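Local coordinates for MCG133388, isoform CRA_f (Mus musculus, PDB 4ZPO), which probably acts as a calcium-dependent cell-adhesion protein and may help establish and maintain specific neuronal connections in the brain, at residues A[32-37]-A[80-85]; A[217-222]-A[306-311]; A[231-236]-A[271-276]. All blocks are in the same frame, centred on the assembly; numbering follows the deposited sequence.

Contact 1 (A[32-37]-A[80-85]); sequences SRRLRL and VTEHPL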
loop_
_atom_site.group_PDB
_atom_site.type_symbol
_atom_site.label_atom_id
_atom_site.label_comp_id
_atom_site.label_asym_id
_atom_site.label_seq_id
_atom_site.Cartn_x
_atom_site.Cartn_y
_atom_site.Cartn_z
ATOM N N SER A 32 61.116 23.123 -5.552
ATOM C CA SER A 32 62.293 22.809 -4.747
ATOM C C SER A 32 61.984 21.818 -3.629
ATOM O O SER A 32 62.791 20.940 -3.326
ATOM C CB SER A 32 62.887 24.089 -4.155
ATOM O OG SER A 32 63.290 24.984 -5.177
ATOM N N ARG A 33 60.813 21.961 -3.017
ATOM C CA ARG A 33 60.415 21.072 -1.932
ATOM C C ARG A 33 59.510 19.953 -2.437
ATOM O O ARG A 33 59.011 19.146 -1.652
ATOM C CB ARG A 33 59.722 21.859 -0.819
ATOM C CG ARG A 33 60.594 22.939 -0.198
ATOM C CD ARG A 33 60.009 23.443 1.110
ATOM N NE ARG A 33 59.931 22.384 2.111
ATOM C CZ ARG A 33 59.482 22.558 3.350
ATOM N NH1 ARG A 33 59.071 23.756 3.746
ATOM N NH2 ARG A 33 59.444 21.536 4.193
ATOM N N ARG A 34 59.309 19.918 -3.753
ATOM C CA ARG A 34 58.551 18.854 -4.411
ATOM C C ARG A 34 57.160 18.653 -3.815
ATOM O O ARG A 34 56.909 17.658 -3.135
ATOM C CB ARG A 34 59.332 17.540 -4.355
ATOM C CG ARG A 34 60.503 17.474 -5.321
ATOM C CD ARG A 34 61.376 16.260 -5.042
ATOM N NE ARG A 34 62.163 15.871 -6.208
ATOM C CZ ARG A 34 63.103 14.932 -6.195
ATOM N NH1 ARG A 34 63.383 14.288 -5.070
ATOM N NH2 ARG A 34 63.767 14.641 -7.305
ATOM N N LEU A 35 56.265 19.602 -4.070
ATOM C CA LEU A 35 54.884 19.493 -3.614
ATOM C C LEU A 35 54.245 18.270 -4.259
ATOM O O LEU A 35 54.437 18.016 -5.449
ATOM C CB LEU A 35 54.101 20.764 -3.943
ATOM C CG LEU A 35 52.801 20.975 -3.170
ATOM C CD1 LEU A 35 53.038 20.832 -1.676
ATOM C CD2 LEU A 35 52.212 22.340 -3.493
ATOM N N ARG A 36 53.489 17.509 -3.474
ATOM C CA ARG A 36 53.102 16.168 -3.889
ATOM C C ARG A 36 51.966 15.593 -3.047
ATOM O O ARG A 36 51.894 15.835 -1.842
ATOM C CB ARG A 36 54.326 15.251 -3.811
ATOM C CG ARG A 36 54.117 13.825 -4.274
ATOM C CD ARG A 36 55.049 12.896 -3.514
ATOM N NE ARG A 36 56.324 13.545 -3.219
ATOM C CZ ARG A 36 57.246 13.049 -2.400
ATOM N NH1 ARG A 36 57.041 11.891 -1.788
ATOM N NH2 ARG A 36 58.374 13.713 -2.193
ATOM N N LEU A 37 51.080 14.835 -3.685
ATOM C CA LEU A 37 50.092 14.046 -2.959
ATOM C C LEU A 37 50.740 12.750 -2.488
ATOM O O LEU A 37 51.649 12.237 -3.137
ATOM C CB LEU A 37 48.868 13.752 -3.830
ATOM C CG LEU A 37 47.868 14.896 -4.014
ATOM C CD1 LEU A 37 46.740 14.479 -4.945
ATOM C CD2 LEU A 37 47.317 15.341 -2.668
ATOM N N VAL A 80 52.873 15.703 0.855
ATOM C CA VAL A 80 54.282 15.488 1.160
ATOM C C VAL A 80 55.177 16.593 0.604
ATOM O O VAL A 80 55.104 16.930 -0.579
ATOM C CB VAL A 80 54.768 14.135 0.605
ATOM C CG1 VAL A 80 56.230 13.905 0.960
ATOM C CG2 VAL A 80 53.903 13.006 1.135
ATOM N N THR A 81 56.015 17.156 1.468
ATOM C CA THR A 81 57.031 18.116 1.051
ATOM C C THR A 81 58.398 17.657 1.547
ATOM O O THR A 81 58.512 17.097 2.638
ATOM C CB THR A 81 56.738 19.534 1.579
ATOM O OG1 THR A 81 56.690 19.515 3.010
ATOM C CG2 THR A 81 55.413 20.044 1.039
ATOM N N GLU A 82 59.432 17.890 0.746
ATOM C CA GLU A 82 60.774 17.433 1.087
ATOM C C GLU A 82 61.675 18.569 1.560
ATOM O O GLU A 82 61.410 19.741 1.290
ATOM C CB GLU A 82 61.422 16.734 -0.110
ATOM C CG GLU A 82 60.718 15.467 -0.554
ATOM C CD GLU A 82 61.455 14.760 -1.675
ATOM O OE1 GLU A 82 62.695 14.895 -1.750
ATOM O OE2 GLU A 82 60.795 14.077 -2.485
ATOM N N HIS A 83 62.741 18.192 2.265
ATOM C CA HIS A 83 63.762 19.124 2.742
ATOM C C HIS A 83 63.194 20.295 3.547
ATOM O O HIS A 83 63.092 21.412 3.035
ATOM C CB HIS A 83 64.573 19.660 1.562
ATOM C CG HIS A 83 65.049 18.597 0.624
ATOM N ND1 HIS A 83 64.454 18.359 -0.599
ATOM C CD2 HIS A 83 66.061 17.702 0.725
ATOM C CE1 HIS A 83 65.078 17.369 -1.207
ATOM N NE2 HIS A 83 66.058 16.951 -0.424
ATOM N N PRO A 84 62.819 20.043 4.813
ATOM C CA PRO A 84 62.866 18.726 5.454
ATOM C C PRO A 84 61.620 17.905 5.142
ATOM O O PRO A 84 60.550 18.474 4.923
ATOM C CB PRO A 84 62.945 19.060 6.954
ATOM C CG PRO A 84 62.868 20.579 7.056
ATOM C CD PRO A 84 62.354 21.078 5.747
ATOM N N LEU A 85 61.766 16.585 5.113
ATOM C CA LEU A 85 60.653 15.696 4.803
ATOM C C LEU A 85 59.570 15.792 5.874
ATOM O O LEU A 85 59.663 15.160 6.925
ATOM C CB LEU A 85 61.147 14.252 4.664
ATOM C CG LEU A 85 60.195 13.207 4.075
ATOM C CD1 LEU A 85 60.963 12.232 3.197
ATOM C CD2 LEU A 85 59.455 12.455 5.173
#

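Contact 2 (A[217-222]-A[306-311]); sequences VLRVGL and VIQVDV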
loop_
_atom_site.group_PDB
_atom_site.type_symbol
_atom_site.label_atom_id
_atom_site.label_comp_id
_atom_site.label_asym_id
_atom_site.label_seq_id
_atom_site.Cartn_x
_atom_site.Cartn_y
_atom_site.Cartn_z
ATOM N N VAL A 217 -44.291 -9.760 1.296
ATOM C CA VAL A 217 -45.562 -10.471 1.339
ATOM C C VAL A 217 -46.189 -10.519 -0.051
ATOM O O VAL A 217 -46.327 -9.492 -0.715
ATOM C CB VAL A 217 -46.552 -9.812 2.323
ATOM C CG1 VAL A 217 -47.938 -10.427 2.180
ATOM C CG2 VAL A 217 -46.052 -9.941 3.755
ATOM N N LEU A 218 -46.560 -11.717 -0.492
ATOM C CA LEU A 218 -47.201 -11.888 -1.790
ATOM C C LEU A 218 -48.577 -12.526 -1.652
ATOM O O LEU A 218 -48.730 -13.558 -1.001
ATOM C CB LEU A 218 -46.322 -12.731 -2.716
ATOM C CG LEU A 218 -45.543 -11.957 -3.779
ATOM C CD1 LEU A 218 -44.545 -12.861 -4.480
ATOM C CD2 LEU A 218 -46.502 -11.335 -4.783
ATOM N N ARG A 219 -49.575 -11.902 -2.268
ATOM C CA ARG A 219 -50.935 -12.424 -2.247
ATOM C C ARG A 219 -51.401 -12.772 -3.654
ATOM O O ARG A 219 -51.514 -11.900 -4.515
ATOM C CB ARG A 219 -51.892 -11.414 -1.611
ATOM C CG ARG A 219 -53.340 -11.881 -1.573
ATOM C CD ARG A 219 -54.260 -10.801 -1.026
ATOM N NE ARG A 219 -53.905 -10.413 0.336
ATOM C CZ ARG A 219 -54.550 -9.491 1.042
ATOM N NH1 ARG A 219 -55.589 -8.857 0.515
ATOM N NH2 ARG A 219 -54.156 -9.202 2.274
ATOM N N VAL A 220 -51.664 -14.054 -3.885
ATOM C CA VAL A 220 -52.166 -14.510 -5.174
ATOM C C VAL A 220 -53.449 -15.314 -5.000
ATOM O O VAL A 220 -53.803 -15.706 -3.889
ATOM C CB VAL A 220 -51.131 -15.371 -5.920
ATOM C CG1 VAL A 220 -49.907 -14.541 -6.277
ATOM C CG2 VAL A 220 -50.745 -16.581 -5.082
ATOM N N GLY A 221 -54.140 -15.556 -6.108
ATOM C CA GLY A 221 -55.372 -16.321 -6.082
ATOM C C GLY A 221 -55.433 -17.341 -7.199
ATOM O O GLY A 221 -55.047 -17.055 -8.333
ATOM N N LEU A 222 -55.913 -18.537 -6.879
ATOM C CA LEU A 222 -56.074 -19.583 -7.883
ATOM C C LEU A 222 -57.518 -20.077 -7.908
ATOM O O LEU A 222 -58.181 -20.123 -6.871
ATOM C CB LEU A 222 -55.108 -20.746 -7.620
ATOM C CG LEU A 222 -55.506 -21.872 -6.659
ATOM C CD1 LEU A 222 -54.470 -22.985 -6.694
ATOM C CD2 LEU A 222 -55.688 -21.362 -5.240
ATOM N N VAL A 306 -43.734 -14.501 2.948
ATOM C CA VAL A 306 -45.014 -15.129 3.241
ATOM C C VAL A 306 -45.945 -15.017 2.041
ATOM O O VAL A 306 -46.250 -13.917 1.581
ATOM C CB VAL A 306 -45.686 -14.501 4.471
ATOM C CG1 VAL A 306 -47.096 -15.037 4.631
ATOM C CG2 VAL A 306 -44.862 -14.772 5.720
ATOM N N ILE A 307 -46.387 -16.162 1.532
ATOM C CA ILE A 307 -47.275 -16.189 0.376
ATOM C C ILE A 307 -48.706 -16.514 0.778
ATOM O O ILE A 307 -48.982 -17.578 1.332
ATOM C CB ILE A 307 -46.803 -17.210 -0.670
ATOM C CG1 ILE A 307 -45.386 -16.876 -1.133
ATOM C CG2 ILE A 307 -47.761 -17.242 -1.851
ATOM C CD1 ILE A 307 -44.871 -17.794 -2.209
ATOM N N GLN A 308 -49.615 -15.586 0.497
ATOM C CA GLN A 308 -51.028 -15.780 0.793
ATOM C C GLN A 308 -51.773 -16.275 -0.441
ATOM O O GLN A 308 -51.866 -15.572 -1.448
ATOM C CB GLN A 308 -51.652 -14.481 1.308
ATOM C CG GLN A 308 -51.100 -14.023 2.647
ATOM C CD GLN A 308 -51.685 -12.702 3.101
ATOM O OE1 GLN A 308 -52.150 -11.904 2.288
ATOM N NE2 GLN A 308 -51.669 -12.466 4.408
ATOM N N VAL A 309 -52.298 -17.493 -0.355
ATOM C CA VAL A 309 -53.003 -18.106 -1.473
ATOM C C VAL A 309 -54.508 -18.124 -1.232
ATOM O O VAL A 309 -54.988 -18.785 -0.314
ATOM C CB VAL A 309 -52.516 -19.545 -1.722
ATOM C CG1 VAL A 309 -53.288 -20.176 -2.864
ATOM C CG2 VAL A 309 -51.024 -19.559 -2.008
ATOM N N ASP A 310 -55.247 -17.393 -2.062
ATOM C CA ASP A 310 -56.700 -17.326 -1.948
ATOM C C ASP A 310 -57.376 -18.219 -2.984
ATOM O O ASP A 310 -56.954 -18.275 -4.137
ATOM C CB ASP A 310 -57.180 -15.881 -2.102
ATOM C CG ASP A 310 -58.689 -15.774 -2.211
ATOM O OD1 ASP A 310 -59.366 -15.761 -1.161
ATOM O OD2 ASP A 310 -59.201 -15.695 -3.349
ATOM N N VAL A 311 -58.426 -18.918 -2.566
ATOM C CA VAL A 311 -59.174 -19.783 -3.472
ATOM C C VAL A 311 -60.677 -19.623 -3.271
ATOM O O VAL A 311 -61.331 -18.875 -3.996
ATOM C CB VAL A 311 -58.794 -21.263 -3.284
ATOM C CG1 VAL A 311 -59.051 -21.697 -1.853
ATOM C CG2 VAL A 311 -59.568 -22.139 -4.259
#

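Contact 3 (A[231-236]-A[271-276]); sequences LLLRLN and GAIHVL. With NAG (2-acetamido-2-deoxy-beta-D-glucopyranose), chain B.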
loop_
_atom_site.group_PDB
_atom_site.type_symbol
_atom_site.label_atom_id
_atom_site.label_comp_id
_atom_site.label_asym_id
_atom_site.label_seq_id
_atom_site.Cartn_x
_atom_site.Cartn_y
_atom_site.Cartn_z
ATOM N N LEU A 231 -48.210 -23.924 -12.395
ATOM C CA LEU A 231 -47.278 -23.071 -11.668
ATOM C C LEU A 231 -48.014 -21.952 -10.939
ATOM O O LEU A 231 -48.764 -21.189 -11.551
ATOM C CB LEU A 231 -46.235 -22.481 -12.619
ATOM C CG LEU A 231 -45.241 -21.478 -12.030
ATOM C CD1 LEU A 231 -44.322 -22.152 -11.022
ATOM C CD2 LEU A 231 -44.435 -20.815 -13.135
ATOM N N LEU A 232 -47.798 -21.859 -9.632
ATOM C CA LEU A 232 -48.403 -20.804 -8.833
ATOM C C LEU A 232 -47.619 -19.509 -9.000
ATOM O O LEU A 232 -48.170 -18.483 -9.400
ATOM C CB LEU A 232 -48.461 -21.207 -7.358
ATOM C CG LEU A 232 -49.182 -20.244 -6.411
ATOM C CD1 LEU A 232 -50.667 -20.170 -6.740
ATOM C CD2 LEU A 232 -48.967 -20.657 -4.961
ATOM N N LEU A 233 -46.327 -19.576 -8.693
ATOM C CA LEU A 233 -45.426 -18.438 -8.844
ATOM C C LEU A 233 -43.977 -18.888 -8.703
ATOM O O LEU A 233 -43.687 -19.868 -8.018
ATOM C CB LEU A 233 -45.740 -17.345 -7.814
ATOM C CG LEU A 233 -45.214 -17.511 -6.385
ATOM C CD1 LEU A 233 -45.401 -16.223 -5.604
ATOM C CD2 LEU A 233 -45.893 -18.665 -5.668
ATOM N N ARG A 234 -43.069 -18.174 -9.357
ATOM C CA ARG A 234 -41.645 -18.451 -9.217
ATOM C C ARG A 234 -41.007 -17.420 -8.298
ATOM O O ARG A 234 -40.977 -16.231 -8.608
ATOM C CB ARG A 234 -40.948 -18.458 -10.580
ATOM C CG ARG A 234 -39.477 -18.845 -10.515
ATOM C CD ARG A 234 -38.807 -18.805 -11.886
ATOM N NE ARG A 234 -39.223 -19.908 -12.750
ATOM C CZ ARG A 234 -40.119 -19.802 -13.726
ATOM N NH1 ARG A 234 -40.431 -20.861 -14.459
ATOM N NH2 ARG A 234 -40.704 -18.636 -13.972
ATOM N N LEU A 235 -40.506 -17.885 -7.159
ATOM C CA LEU A 235 -39.893 -17.006 -6.170
ATOM C C LEU A 235 -38.592 -16.398 -6.684
ATOM O O LEU A 235 -37.927 -16.969 -7.547
ATOM C CB LEU A 235 -39.645 -17.776 -4.870
ATOM C CG LEU A 235 -40.914 -18.158 -4.107
ATOM C CD1 LEU A 235 -40.584 -19.124 -2.983
ATOM C CD2 LEU A 235 -41.598 -16.912 -3.565
ATOM N N ASN A 236 -38.232 -15.241 -6.134
ATOM C CA ASN A 236 -37.043 -14.520 -6.564
ATOM C C ASN A 236 -36.295 -13.899 -5.396
ATOM O O ASN A 236 -36.660 -12.825 -4.924
ATOM C CB ASN A 236 -37.423 -13.430 -7.561
ATOM C CG ASN A 236 -36.223 -12.733 -8.144
ATOM O OD1 ASN A 236 -35.179 -13.343 -8.392
ATOM N ND2 ASN A 236 -36.362 -11.435 -8.366
ATOM N N GLY A 271 -37.083 -22.082 -7.405
ATOM C CA GLY A 271 -38.016 -21.353 -6.564
ATOM C C GLY A 271 -39.435 -21.421 -7.094
ATOM O O GLY A 271 -40.316 -20.690 -6.639
ATOM N N ALA A 272 -39.654 -22.306 -8.062
ATOM C CA ALA A 272 -40.968 -22.468 -8.671
ATOM C C ALA A 272 -41.909 -23.244 -7.757
ATOM O O ALA A 272 -41.590 -24.348 -7.318
ATOM C CB ALA A 272 -40.843 -23.163 -10.018
ATOM N N ILE A 273 -43.069 -22.662 -7.476
ATOM C CA ILE A 273 -44.068 -23.312 -6.635
ATOM C C ILE A 273 -45.214 -23.866 -7.474
ATOM O O ILE A 273 -45.891 -23.125 -8.184
ATOM C CB ILE A 273 -44.634 -22.346 -5.579
ATOM C CG1 ILE A 273 -43.527 -21.905 -4.620
ATOM C CG2 ILE A 273 -45.772 -23.001 -4.811
ATOM C CD1 ILE A 273 -44.018 -21.073 -3.461
ATOM N N HIS A 274 -45.425 -25.176 -7.386
ATOM C CA HIS A 274 -46.475 -25.836 -8.151
ATOM C C HIS A 274 -47.585 -26.362 -7.250
ATOM O O HIS A 274 -47.330 -26.809 -6.133
ATOM C CB HIS A 274 -45.896 -26.990 -8.973
ATOM C CG HIS A 274 -44.902 -26.560 -10.007
ATOM N ND1 HIS A 274 -45.261 -26.267 -11.306
ATOM C CD2 HIS A 274 -43.562 -26.381 -9.937
ATOM C CE1 HIS A 274 -44.186 -25.922 -11.989
ATOM N NE2 HIS A 274 -43.140 -25.983 -11.182
ATOM N N VAL A 275 -48.818 -26.302 -7.744
ATOM C CA VAL A 275 -49.935 -26.950 -7.069
ATOM C C VAL A 275 -50.048 -28.379 -7.592
ATOM O O VAL A 275 -50.081 -28.612 -8.801
ATOM C CB VAL A 275 -51.262 -26.184 -7.275
ATOM C CG1 VAL A 275 -51.448 -25.806 -8.734
ATOM C CG2 VAL A 275 -52.438 -27.005 -6.768
ATOM N N LEU A 276 -50.086 -29.338 -6.674
ATOM C CA LEU A 276 -50.022 -30.745 -7.042
ATOM C C LEU A 276 -51.233 -31.524 -6.545
ATOM O O LEU A 276 -51.497 -32.635 -7.004
ATOM C CB LEU A 276 -48.736 -31.365 -6.494
ATOM C CG LEU A 276 -47.450 -30.626 -6.870
ATOM C CD1 LEU A 276 -46.335 -30.946 -5.888
ATOM C CD2 LEU A 276 -47.026 -30.971 -8.292
HETATM C C1 NAG B . -35.318 -10.621 -8.935
HETATM C C2 NAG B . -35.693 -10.281 -10.392
HETATM C C3 NAG B . -34.694 -9.303 -11.006
HETATM C C4 NAG B . -34.499 -8.087 -10.113
HETATM C C5 NAG B . -34.088 -8.556 -8.726
HETATM C C6 NAG B . -33.870 -7.427 -7.745
HETATM C C7 NAG B . -34.798 -12.317 -11.474
HETATM C C8 NAG B . -35.136 -13.485 -12.349
HETATM N N2 NAG B . -35.808 -11.474 -11.218
HETATM O O3 NAG B . -35.190 -8.897 -12.275
HETATM O O4 NAG B . -33.475 -7.252 -10.644
HETATM O O5 NAG B . -35.114 -9.401 -8.184
HETATM O O6 NAG B . -35.078 -6.764 -7.402
HETATM O O7 NAG B . -33.672 -12.163 -11.001
#

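Contact 1 (A[32-37]-A[80-85])
A single carboxylate, that of E82, gathers two arginines into a salt-bridge network. R36, with CG anti to the backbone N and the chain then bent about the CG-CD bond, brings NH2 to 2.5 Å from E82 OE2, guanidinium and carboxylate planes nearly perpendicular (89°). R34 runs extended and reaches the other oxygen in a weak bond, NH1 3.4 Å from E82 OE1. One acid facing two guanidiniums leaves a net positive charge and would probably keep E82 ionised. V80 CG1 covers one face of the R36 guanidinium, 3.5 Å from NH1.

E82 N meets R33 O almost straight (2.7 Å, 176°) on a carbonyl lone pair, and V80 N donates to R36 O at 2.9 Å. R33 NE binds E82 O from above the carbonyl plane at 3.1 Å; R33 NH2 bonds weakly to P84 O and forms a salt bridge with E86.

Apolar contact is slight, L35 CD1 beside T81 CG2. R34, first to leave the helical conformation after helix 29-32, has the positive phi of a Schellman motif. Strand 36-37, the edge of the A'GFC sheet of this first cadherin domain, follows beside strand 74-81, and L35 packs onto L48 of strand 46-48.

Contact 2 (A[217-222]-A[306-311])
R219 and Q308 point from the same face of two neighbouring strands, yet reach each other by different routes. R219 runs out extended, with CG anti to the backbone N, until it bends at the CG-CD bond (chi3 -60°); Q308 sets CG beside its own backbone N and then extends. The two chains cross obliquely, their guanidinium and amide planes 28° apart, and the amide oxygen sits at the guanidinium edge, near its plane. R219 NE donates to Q308 OE1 at 3.0 Å, nearly along the C=O axis, and R219 NH2 adds a weak bond to the same oxygen. An alanine at Q308 would remove this acceptor and would probably leave the R219 guanidinium less firmly held in its rotation.

The opposite face carries L218, V220, I307 and V309, where V220 sets CG2 near I307 and V309, both at looser range. Just past the strand ends, L222, with CG in the crowded position between backbone N and carbonyl carbon, swings CD2 across V309, 3.6 Å from its CG1, while V311 CB lies 3.7 Å from the same L222 methyl.

Beneath these groups strands 217-221 and 306-310 run parallel, inclined by 18°. Their N-H groups donate back and forth: L218 N to V306 O (3.0 Å), Q308 N to L218 O (2.7 Å), then V220 N to Q308 O and D310 N to V220 O. L222 N, bonded to D310 O, carries the pattern past the strand. This is the A'-G pairing of a cadherin domain, with strand 217-221 at the sheet edge and I307 and V309 bonded on their other side to strand 286-295.

Q308 thus gives the positively charged R219 a neutral acceptor, not a counter-charge, on a face that also carries V217, V306 and D310; the L218/V220/I307/V309 face is hydrocarbon, turned toward strand 231-238.

Contact 3 (A[231-236]-A[271-276])
Strands 231-234 and 272-275 run antiparallel at 166° but are interrupted by a classic beta bulge, in which L232 (phi/psi -80°/-57°) and L233 both face I273, L232 N donating to I273 O (2.7 Å) and I273 N returning a bond to L233 O (2.9 Å).

I273 carries most of the packing. I273 CG2 lies alongside L232 CD2 at 4.0 Å, and I273 CD1 meets L233 CD2 at 3.8 Å and L235 CD1 at 4.0 Å. These aliphatic groups belong to the core of the cadherin beta sandwich, in which the B and E strands of one sheet face strands 217-221 and 302-310 of the other; I307 touches L233, L235 and I273 together. On the reverse face L231 reaches CD1 over the H274 ring, a CH-pi contact 4.1 Å from the ring centroid and offset toward the rim, with A272 CB close by.

The chain then closes with L235 N on G271 O. G271 has positive phi, and a CB there would press on L235 O. Beyond the pairing, N236 points away, its ND2 joined covalently to C1 of an N-linked NAG (1.4 Å) in an N-A-T sequon completed by T238.

The three contacts mark the two ends of an elongated three-domain rod. Contact 1 lies in the first cadherin domain, with its centre about 115 Å from that of contact 2 and 110 Å from that of contact 3, on the other side of the chain's centre. Contacts 2 and 3 share the third domain, centres about 11 Å apart, and pack face to face: I307 CD1 comes within 3.6 Å of I273 CD1, and L218 CD1 equally near L233 CD1. None of the three supplies a ligand to the bound calcium ions, although contact 2 ends beside a further site: the V311 side chain is about 5 Å from that of E224, which binds calcium in another structure of this protein.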